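Local structure of hydroxyglutarate synthase (Oryza sativa, 6W1K) at residues 188-201 and 260-272. The protein catalyses the iron(II)-dependent decarboxylation and hydroxylation of 2-oxoadipate to D-2-hydroxyglutarate, a step of plant lysine breakdown. Numbering follows the deposited sequence.
With NI (nickel (II) ion), chain E; OOG (2-oxoadipic acid), chain F.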
ATOM      1  N   VAL A 188       8.585 -13.759  -0.139  1.00 21.82           N
ATOM      2  CA  VAL A 188       7.683 -14.555   0.671  1.00 22.56           C
ATOM      3  C   VAL A 188       6.243 -14.024   0.682  1.00 21.88           C
ATOM      4  O   VAL A 188       5.345 -14.746   1.143  1.00 22.99           O
ATOM      5  CB  VAL A 188       8.205 -14.696   2.117  1.00 24.00           C
ATOM      6  CG1 VAL A 188       9.509 -15.507   2.123  1.00 24.53           C
ATOM      7  CG2 VAL A 188       8.429 -13.352   2.764  1.00 24.74           C
ATOM      8  N   ASN A 189       5.991 -12.822   0.177  1.00 21.93           N
ATOM      9  CA  ASN A 189       4.630 -12.271   0.154  1.00 22.39           C
ATOM     10  C   ASN A 189       4.075 -12.058  -1.251  1.00 22.41           C
ATOM     11  O   ASN A 189       2.851 -12.002  -1.414  1.00 21.69           O
ATOM     12  CB  ASN A 189       4.559 -10.923   0.911  1.00 23.15           C
ATOM     13  CG  ASN A 189       4.719 -11.075   2.430  1.00 24.14           C
ATOM     14  OD1 ASN A 189       3.793 -11.452   3.136  1.00 25.41           O
ATOM     15  ND2 ASN A 189       5.916 -10.800   2.926  1.00 23.30           N
ATOM     16  N   GLY A 190       4.925 -11.892  -2.258  1.00 22.83           N
ATOM     17  CA  GLY A 190       4.419 -11.779  -3.616  1.00 23.24           C
ATOM     18  C   GLY A 190       3.515 -10.564  -3.767  1.00 22.68           C
ATOM     19  O   GLY A 190       3.793  -9.477  -3.257  1.00 23.88           O
ATOM     20  N   TYR A 191       2.428 -10.762  -4.484  1.00 21.92           N
ATOM     21  CA  TYR A 191       1.475  -9.723  -4.826  1.00 20.24           C
ATOM     22  C   TYR A 191       0.433  -9.463  -3.730  1.00 20.17           C
ATOM     23  O   TYR A 191      -0.596  -8.809  -4.001  1.00 21.14           O
ATOM     24  CB  TYR A 191       0.791 -10.128  -6.119  1.00 20.20           C
ATOM     25  CG  TYR A 191       1.672 -10.163  -7.337  1.00 21.21           C
ATOM     26  CD1 TYR A 191       2.137  -8.991  -7.905  1.00 22.33           C
ATOM     27  CD2 TYR A 191       2.008 -11.377  -7.940  1.00 22.68           C
ATOM     28  CE1 TYR A 191       2.918  -9.011  -9.027  1.00 24.09           C
ATOM     29  CE2 TYR A 191       2.773 -11.402  -9.056  1.00 24.13           C
ATOM     30  CZ  TYR A 191       3.217 -10.213  -9.613  1.00 25.07           C
ATOM     31  OH  TYR A 191       3.984 -10.228 -10.752  1.00 25.74           O
ATOM     32  N   ALA A 192       0.665  -9.949  -2.515  1.00 22.26           N
ATOM     33  CA  ALA A 192      -0.240  -9.680  -1.408  1.00 22.84           C
ATOM     34  C   ALA A 192      -0.277  -8.191  -1.122  1.00 23.28           C
ATOM     35  O   ALA A 192       0.718  -7.477  -1.257  1.00 24.21           O
ATOM     36  CB  ALA A 192       0.185 -10.414  -0.133  1.00 23.48           C
ATOM     37  N   LEU A 193      -1.455  -7.712  -0.748  1.00 23.25           N
ATOM     38  CA  LEU A 193      -1.575  -6.315  -0.354  1.00 24.30           C
ATOM     39  C   LEU A 193      -0.568  -6.004   0.748  1.00 24.71           C
ATOM     40  O   LEU A 193      -0.549  -6.670   1.795  1.00 24.19           O
ATOM     41  CB  LEU A 193      -2.994  -6.077   0.125  1.00 24.75           C
ATOM     42  CG  LEU A 193      -3.324  -4.677   0.564  1.00 25.41           C
ATOM     43  CD1 LEU A 193      -3.317  -3.675  -0.600  1.00 24.09           C
ATOM     44  CD2 LEU A 193      -4.696  -4.770   1.213  1.00 26.95           C
ATOM     45  N   ASN A 194       0.285  -5.007   0.504  1.00 24.25           N
ATOM     46  CA  ASN A 194       1.343  -4.669   1.464  1.00 25.71           C
ATOM     47  C   ASN A 194       0.811  -3.787   2.592  1.00 25.12           C
ATOM     48  O   ASN A 194       1.247  -3.910   3.749  1.00 26.01           O
ATOM     49  CB  ASN A 194       2.487  -3.983   0.720  1.00 27.67           C
ATOM     50  CG  ASN A 194       3.495  -3.383   1.654  1.00 30.67           C
ATOM     51  OD1 ASN A 194       3.418  -2.208   1.984  1.00 30.36           O
ATOM     52  ND2 ASN A 194       4.440  -4.193   2.105  1.00 29.44           N
ATOM     53  N   HIS A 195      -0.139  -2.900   2.273  1.00 25.14           N
ATOM     54  CA  HIS A 195      -0.915  -2.249   3.314  1.00 26.59           C
ATOM     55  C   HIS A 195      -2.131  -1.570   2.705  1.00 26.10           C
ATOM     56  O   HIS A 195      -2.195  -1.290   1.497  1.00 25.18           O
ATOM     57  CB  HIS A 195      -0.077  -1.246   4.112  1.00 27.78           C
ATOM     58  CG  HIS A 195       0.392  -0.054   3.335  1.00 29.53           C
ATOM     59  ND1 HIS A 195       1.574  -0.044   2.617  1.00 30.39           N
ATOM     60  CD2 HIS A 195      -0.132   1.187   3.205  1.00 29.70           C
ATOM     61  CE1 HIS A 195       1.741   1.142   2.066  1.00 30.95           C
ATOM     62  NE2 HIS A 195       0.707   1.901   2.387  1.00 30.16           N
ATOM     63  N   THR A 196      -3.113  -1.354   3.555  1.00 26.30           N
ATOM     64  CA  THR A 196      -4.154  -0.378   3.291  1.00 27.47           C
ATOM     65  C   THR A 196      -3.864   0.818   4.182  1.00 26.89           C
ATOM     66  O   THR A 196      -3.022   0.754   5.086  1.00 26.64           O
ATOM     67  CB  THR A 196      -5.551  -0.958   3.549  1.00 29.97           C
ATOM     68  OG1 THR A 196      -6.538  -0.074   2.977  1.00 32.12           O
ATOM     69  CG2 THR A 196      -5.812  -1.106   5.031  1.00 30.16           C
ATOM     70  N   THR A 197      -4.596   1.902   3.945  1.00 27.68           N
ATOM     71  CA  THR A 197      -4.377   3.194   4.596  1.00 28.74           C
ATOM     72  C   THR A 197      -5.711   3.778   4.999  1.00 28.10           C
ATOM     73  O   THR A 197      -6.603   3.890   4.160  1.00 28.89           O
ATOM     74  CB  THR A 197      -3.695   4.159   3.626  1.00 31.11           C
ATOM     75  OG1 THR A 197      -2.540   3.519   3.081  1.00 33.66           O
ATOM     76  CG2 THR A 197      -3.280   5.441   4.291  1.00 30.94           C
ATOM     77  N   ILE A 198      -5.844   4.163   6.258  1.00 28.63           N
ATOM     78  CA  ILE A 198      -7.050   4.810   6.730  1.00 30.10           C
ATOM     79  C   ILE A 198      -6.919   6.302   6.471  1.00 30.72           C
ATOM     80  O   ILE A 198      -5.922   6.930   6.849  1.00 30.37           O
ATOM     81  CB  ILE A 198      -7.282   4.530   8.218  1.00 33.78           C
ATOM     82  CG1 ILE A 198      -7.519   3.042   8.465  1.00 35.66           C
ATOM     83  CG2 ILE A 198      -8.444   5.356   8.733  1.00 34.80           C
ATOM     84  CD1 ILE A 198      -7.613   2.738   9.962  1.00 37.16           C
ATOM     85  N   SER A 199      -7.929   6.868   5.823  1.00 31.49           N
ATOM     86  CA  SER A 199      -8.004   8.297   5.591  1.00 34.58           C
ATOM     87  C   SER A 199      -8.522   8.970   6.858  1.00 34.73           C
ATOM     88  O   SER A 199      -9.733   9.040   7.081  1.00 35.31           O
ATOM     89  CB  SER A 199      -8.930   8.572   4.406  1.00 37.50           C
ATOM     90  OG  SER A 199      -9.054   9.956   4.241  1.00 41.40           O
ATOM     91  N   THR A 200      -7.617   9.498   7.694  1.00 35.73           N
ATOM     92  CA  THR A 200      -8.077   9.998   8.992  1.00 37.62           C
ATOM     93  C   THR A 200      -9.016  11.189   8.853  1.00 38.50           C
ATOM     94  O   THR A 200      -9.952  11.328   9.646  1.00 37.81           O
ATOM     95  CB  THR A 200      -6.908  10.364   9.918  1.00 38.35           C
ATOM     96  OG1 THR A 200      -6.262  11.579   9.508  1.00 39.26           O
ATOM     97  CG2 THR A 200      -5.919   9.216   9.969  1.00 39.30           C
ATOM     98  N   HIS A 201      -8.773  12.083   7.883  1.00 39.76           N
ATOM     99  CA  HIS A 201      -9.613  13.275   7.746  1.00 41.88           C
ATOM    100  C   HIS A 201     -11.050  12.945   7.360  1.00 43.12           C
ATOM    101  O   HIS A 201     -11.914  13.820   7.463  1.00 42.78           O
ATOM    102  CB  HIS A 201      -9.014  14.249   6.715  1.00 43.48           C
ATOM    103  CG  HIS A 201      -8.764  13.628   5.372  1.00 45.60           C
ATOM    104  ND1 HIS A 201      -7.593  12.961   5.066  1.00 46.01           N
ATOM    105  CD2 HIS A 201      -9.534  13.566   4.259  1.00 45.58           C
ATOM    106  CE1 HIS A 201      -7.660  12.506   3.828  1.00 46.96           C
ATOM    107  NE2 HIS A 201      -8.823  12.869   3.312  1.00 47.23           N
ATOM    108  N   SER A 260      10.944 -16.765  11.081  1.00 28.96           N
ATOM    109  CA  SER A 260      10.052 -15.605  11.107  1.00 30.23           C
ATOM    110  C   SER A 260      10.171 -14.803   9.817  1.00 28.27           C
ATOM    111  O   SER A 260      11.271 -14.598   9.305  1.00 29.27           O
ATOM    112  CB  SER A 260      10.386 -14.724  12.315  1.00 34.09           C
ATOM    113  OG  SER A 260       9.477 -13.645  12.424  1.00 37.72           O
ATOM    114  N   ILE A 261       9.037 -14.320   9.304  1.00 26.90           N
ATOM    115  CA  ILE A 261       9.042 -13.439   8.140  1.00 25.93           C
ATOM    116  C   ILE A 261       8.143 -12.221   8.430  1.00 27.13           C
ATOM    117  O   ILE A 261       7.191 -12.311   9.212  1.00 25.61           O
ATOM    118  CB  ILE A 261       8.507 -14.129   6.854  1.00 27.07           C
ATOM    119  CG1 ILE A 261       7.064 -14.596   7.057  1.00 26.88           C
ATOM    120  CG2 ILE A 261       9.380 -15.262   6.386  1.00 27.70           C
ATOM    121  CD1 ILE A 261       6.256 -14.837   5.798  1.00 27.71           C
ATOM    122  N   PRO A 262       8.366 -11.127   7.714  1.00 28.41           N
ATOM    123  CA  PRO A 262       7.416 -10.004   7.774  1.00 28.14           C
ATOM    124  C   PRO A 262       6.177 -10.228   6.908  1.00 26.25           C
ATOM    125  O   PRO A 262       6.250 -10.732   5.787  1.00 24.71           O
ATOM    126  CB  PRO A 262       8.243  -8.823   7.244  1.00 29.77           C
ATOM    127  CG  PRO A 262       9.202  -9.466   6.260  1.00 30.82           C
ATOM    128  CD  PRO A 262       9.559 -10.807   6.907  1.00 30.72           C
ATOM    129  N   ARG A 263       5.021  -9.883   7.471  1.00 26.29           N
ATOM    130  CA  ARG A 263       3.802  -9.761   6.682  1.00 26.48           C
ATOM    131  C   ARG A 263       3.578  -8.266   6.420  1.00 26.55           C
ATOM    132  O   ARG A 263       4.525  -7.543   6.065  1.00 25.75           O
ATOM    133  CB  ARG A 263       2.629 -10.448   7.382  1.00 28.06           C
ATOM    134  CG  ARG A 263       2.778 -11.992   7.472  1.00 29.64           C
ATOM    135  CD  ARG A 263       2.805 -12.632   6.101  1.00 32.72           C
ATOM    136  NE  ARG A 263       2.449 -14.042   6.095  1.00 35.37           N
ATOM    137  CZ  ARG A 263       2.600 -14.836   5.039  1.00 40.38           C
ATOM    138  NH1 ARG A 263       3.124 -14.359   3.911  1.00 38.85           N
ATOM    139  NH2 ARG A 263       2.239 -16.108   5.110  1.00 43.26           N
ATOM    140  N   SER A 264       2.353  -7.796   6.562  1.00 25.73           N
ATOM    141  CA  SER A 264       1.983  -6.458   6.120  1.00 26.50           C
ATOM    142  C   SER A 264       1.723  -5.566   7.321  1.00 26.73           C
ATOM    143  O   SER A 264       1.861  -5.966   8.478  1.00 26.47           O
ATOM    144  CB  SER A 264       0.769  -6.534   5.203  1.00 26.31           C
ATOM    145  OG  SER A 264       1.096  -7.291   4.052  1.00 25.35           O
ATOM    146  N   TYR A 265       1.362  -4.322   7.032  1.00 27.55           N
ATOM    147  CA  TYR A 265       1.155  -3.320   8.059  1.00 27.49           C
ATOM    148  C   TYR A 265      -0.026  -2.476   7.629  1.00 26.37           C
ATOM    149  O   TYR A 265      -0.670  -2.756   6.612  1.00 26.27           O
ATOM    150  CB  TYR A 265       2.404  -2.471   8.281  1.00 28.46           C
ATOM    151  CG  TYR A 265       2.872  -1.623   7.096  1.00 30.06           C
ATOM    152  CD1 TYR A 265       3.734  -2.149   6.151  1.00 30.75           C
ATOM    153  CD2 TYR A 265       2.484  -0.299   6.948  1.00 31.72           C
ATOM    154  CE1 TYR A 265       4.192  -1.411   5.096  1.00 32.52           C
ATOM    155  CE2 TYR A 265       2.940   0.456   5.874  1.00 33.50           C
ATOM    156  CZ  TYR A 265       3.795  -0.118   4.952  1.00 34.39           C
ATOM    157  OH  TYR A 265       4.281   0.588   3.878  1.00 34.63           O
ATOM    158  N   ILE A 266      -0.354  -1.468   8.426  1.00 27.60           N
ATOM    159  CA  ILE A 266      -1.435  -0.553   8.083  1.00 28.88           C
ATOM    160  C   ILE A 266      -0.934   0.877   8.247  1.00 28.62           C
ATOM    161  O   ILE A 266      -0.149   1.177   9.155  1.00 27.93           O
ATOM    162  CB  ILE A 266      -2.706  -0.825   8.930  1.00 30.95           C
ATOM    163  CG1 ILE A 266      -3.857   0.076   8.456  1.00 30.75           C
ATOM    164  CG2 ILE A 266      -2.469  -0.628  10.437  1.00 32.18           C
ATOM    165  CD1 ILE A 266      -5.278  -0.335   8.966  1.00 30.86           C
ATOM    166  N   GLU A 267      -1.371   1.757   7.351  1.00 29.74           N
ATOM    167  CA  GLU A 267      -0.958   3.150   7.352  1.00 32.59           C
ATOM    168  C   GLU A 267      -2.168   4.037   7.646  1.00 30.98           C
ATOM    169  O   GLU A 267      -3.331   3.622   7.516  1.00 28.44           O
ATOM    170  CB  GLU A 267      -0.286   3.494   6.010  1.00 40.63           C
ATOM    171  CG  GLU A 267       0.178   4.915   5.874  1.00 51.60           C
ATOM    172  CD  GLU A 267       0.429   5.305   4.420  1.00 63.89           C
ATOM    173  OE1 GLU A 267       1.037   4.501   3.696  1.00 59.32           O
ATOM    174  OE2 GLU A 267       0.015   6.412   3.992  1.00 60.85           O
ATOM    175  N   PHE A 268      -1.867   5.240   8.147  1.00 30.57           N
ATOM    176  CA  PHE A 268      -2.844   6.292   8.423  1.00 30.96           C
ATOM    177  C   PHE A 268      -2.352   7.585   7.784  1.00 31.15           C
ATOM    178  O   PHE A 268      -1.171   7.935   7.900  1.00 31.39           O
ATOM    179  CB  PHE A 268      -3.047   6.451   9.930  1.00 32.80           C
ATOM    180  CG  PHE A 268      -2.835   5.172  10.692  1.00 35.55           C
ATOM    181  CD1 PHE A 268      -3.759   4.137  10.621  1.00 36.04           C
ATOM    182  CD2 PHE A 268      -1.708   5.014  11.492  1.00 36.03           C
ATOM    183  CE1 PHE A 268      -3.561   2.955  11.338  1.00 37.63           C
ATOM    184  CE2 PHE A 268      -1.498   3.848  12.205  1.00 37.67           C
ATOM    185  CZ  PHE A 268      -2.416   2.810  12.124  1.00 37.99           C
ATOM    186  N   ALA A 269      -3.237   8.266   7.072  1.00 31.48           N
ATOM    187  CA  ALA A 269      -2.823   9.424   6.300  1.00 32.93           C
ATOM    188  C   ALA A 269      -3.825  10.550   6.441  1.00 34.20           C
ATOM    189  O   ALA A 269      -5.045  10.333   6.439  1.00 33.64           O
ATOM    190  CB  ALA A 269      -2.632   9.068   4.821  1.00 33.33           C
ATOM    191  N   GLU A 270      -3.296  11.759   6.567  1.00 35.00           N
ATOM    192  CA  GLU A 270      -4.106  12.971   6.576  1.00 36.94           C
ATOM    193  C   GLU A 270      -3.678  13.832   5.402  1.00 37.16           C
ATOM    194  O   GLU A 270      -2.490  14.141   5.258  1.00 37.39           O
ATOM    195  CB  GLU A 270      -3.950  13.764   7.881  1.00 41.92           C
ATOM    196  CG  GLU A 270      -4.944  14.962   7.971  1.00 48.20           C
ATOM    197  CD  GLU A 270      -5.077  15.575   9.373  1.00 55.09           C
ATOM    198  OE1 GLU A 270      -4.542  14.997  10.332  1.00 54.04           O
ATOM    199  OE2 GLU A 270      -5.718  16.649   9.507  1.00 58.35           O
ATOM    200  N   ARG A 271      -4.630  14.201   4.565  1.00 36.63           N
ATOM    201  CA  ARG A 271      -4.404  15.126   3.464  1.00 39.53           C
ATOM    202  C   ARG A 271      -5.056  16.454   3.819  1.00 44.27           C
ATOM    203  O   ARG A 271      -6.285  16.530   3.956  1.00 43.71           O
ATOM    204  CB  ARG A 271      -4.965  14.569   2.159  1.00 37.32           C
ATOM    205  CG  ARG A 271      -4.423  13.160   1.810  1.00 36.01           C
ATOM    206  CD  ARG A 271      -5.008  12.581   0.482  1.00 34.10           C
ATOM    207  NE  ARG A 271      -4.267  11.364   0.155  1.00 32.27           N
ATOM    208  CZ  ARG A 271      -3.116  11.331  -0.510  1.00 30.86           C
ATOM    209  NH1 ARG A 271      -2.512  10.177  -0.713  1.00 30.36           N
ATOM    210  NH2 ARG A 271      -2.591  12.443  -0.996  1.00 31.01           N
ATOM    211  N   LEU A 272      -4.245  17.498   3.947  1.00 45.75           N
ATOM    212  CA  LEU A 272      -4.763  18.803   4.329  1.00 49.48           C
ATOM    213  C   LEU A 272      -5.251  19.581   3.109  1.00 48.55           C
ATOM    214  O   LEU A 272      -4.868  19.304   1.970  1.00 47.36           O
ATOM    215  CB  LEU A 272      -3.699  19.620   5.058  1.00 52.86           C
ATOM    216  CG  LEU A 272      -3.273  19.091   6.435  1.00 57.21           C
ATOM    217  CD1 LEU A 272      -2.410  20.164   7.116  1.00 59.16           C
ATOM    218  CD2 LEU A 272      -4.456  18.720   7.306  1.00 58.50           C
TER
HETATM  219 NI    NI E 401       1.158   3.958   1.875  0.75 36.37          NI
HETATM  220  C2  OOG F 402       4.880   1.376   0.025  1.00 78.91           C
HETATM  221  C3  OOG F 402       5.416   2.499   0.914  1.00 79.22           C
HETATM  222  C4  OOG F 402       5.084   3.864   0.300  1.00 79.11           C
HETATM  223  C6  OOG F 402       3.294   5.726   0.883  1.00 77.31           C
HETATM  224  O4  OOG F 402       4.055   6.649   0.498  1.00 77.02           O
HETATM  225  O3  OOG F 402       2.249   6.006   1.511  1.00 76.29           O
HETATM  226  C5  OOG F 402       3.639   4.271   0.588  1.00 78.50           C
HETATM  227  C1  OOG F 402       5.385  -0.003   0.475  1.00 77.90           C
HETATM  228  O1  OOG F 402       5.334  -0.924  -0.264  1.00 76.90           O
HETATM  229  O2  OOG F 402       5.906  -0.208   1.753  1.00 77.46           O
HETATM  230  O5  OOG F 402       2.776   3.467   0.582  1.00 78.85           O
HETATM  231  O   HOH W   1       1.340 -10.017   4.118  1.00 35.90           O
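The amide of Asn189 spends both its ends on the 260-272 segment: ND2 donates nearly straight to Pro262 O (2.9 Å, 168°), while OD1 takes Arg263 NH1 at 3.1 Å, the donor standing above the carbonyl plane. A water bonded to OD1 also donates to Ser264 OG (2.7 Å); Ser264 OG in turn donates to Leu193 O, in the carbonyl plane and on a lone pair. With an alanine here in place of Asn189, Pro262 O and the Arg263 guanidinium would probably lose these mates and the water one of its acceptors. Further along, strands 195-199 and 265-271 run parallel; Glu267 N donates to Thr196 O, Ile198 N to Glu267 O and Ala269 N to Ile198 O, all near 3.0 Å. This pairing sets His195 and Glu267 on one face. His195 NE2 binds the nickel at 2.2 Å; Glu267, CG anti to the backbone N (chi1 179°), extends OE1 to it at 1.9 Å; His59 and 2-oxoadipate complete the site. Gln241 NE2 hydrogen-bonds Glu267 OE2. His195 CB sits over the Tyr265 ring centre, a CH-pi contact, and Tyr265 OH donates to atom O2 of 2-oxoadipate (2.8 Å). One strand pair thus supplies two of three protein metal ligands and a substrate donor, nickel replacing Fe(2+).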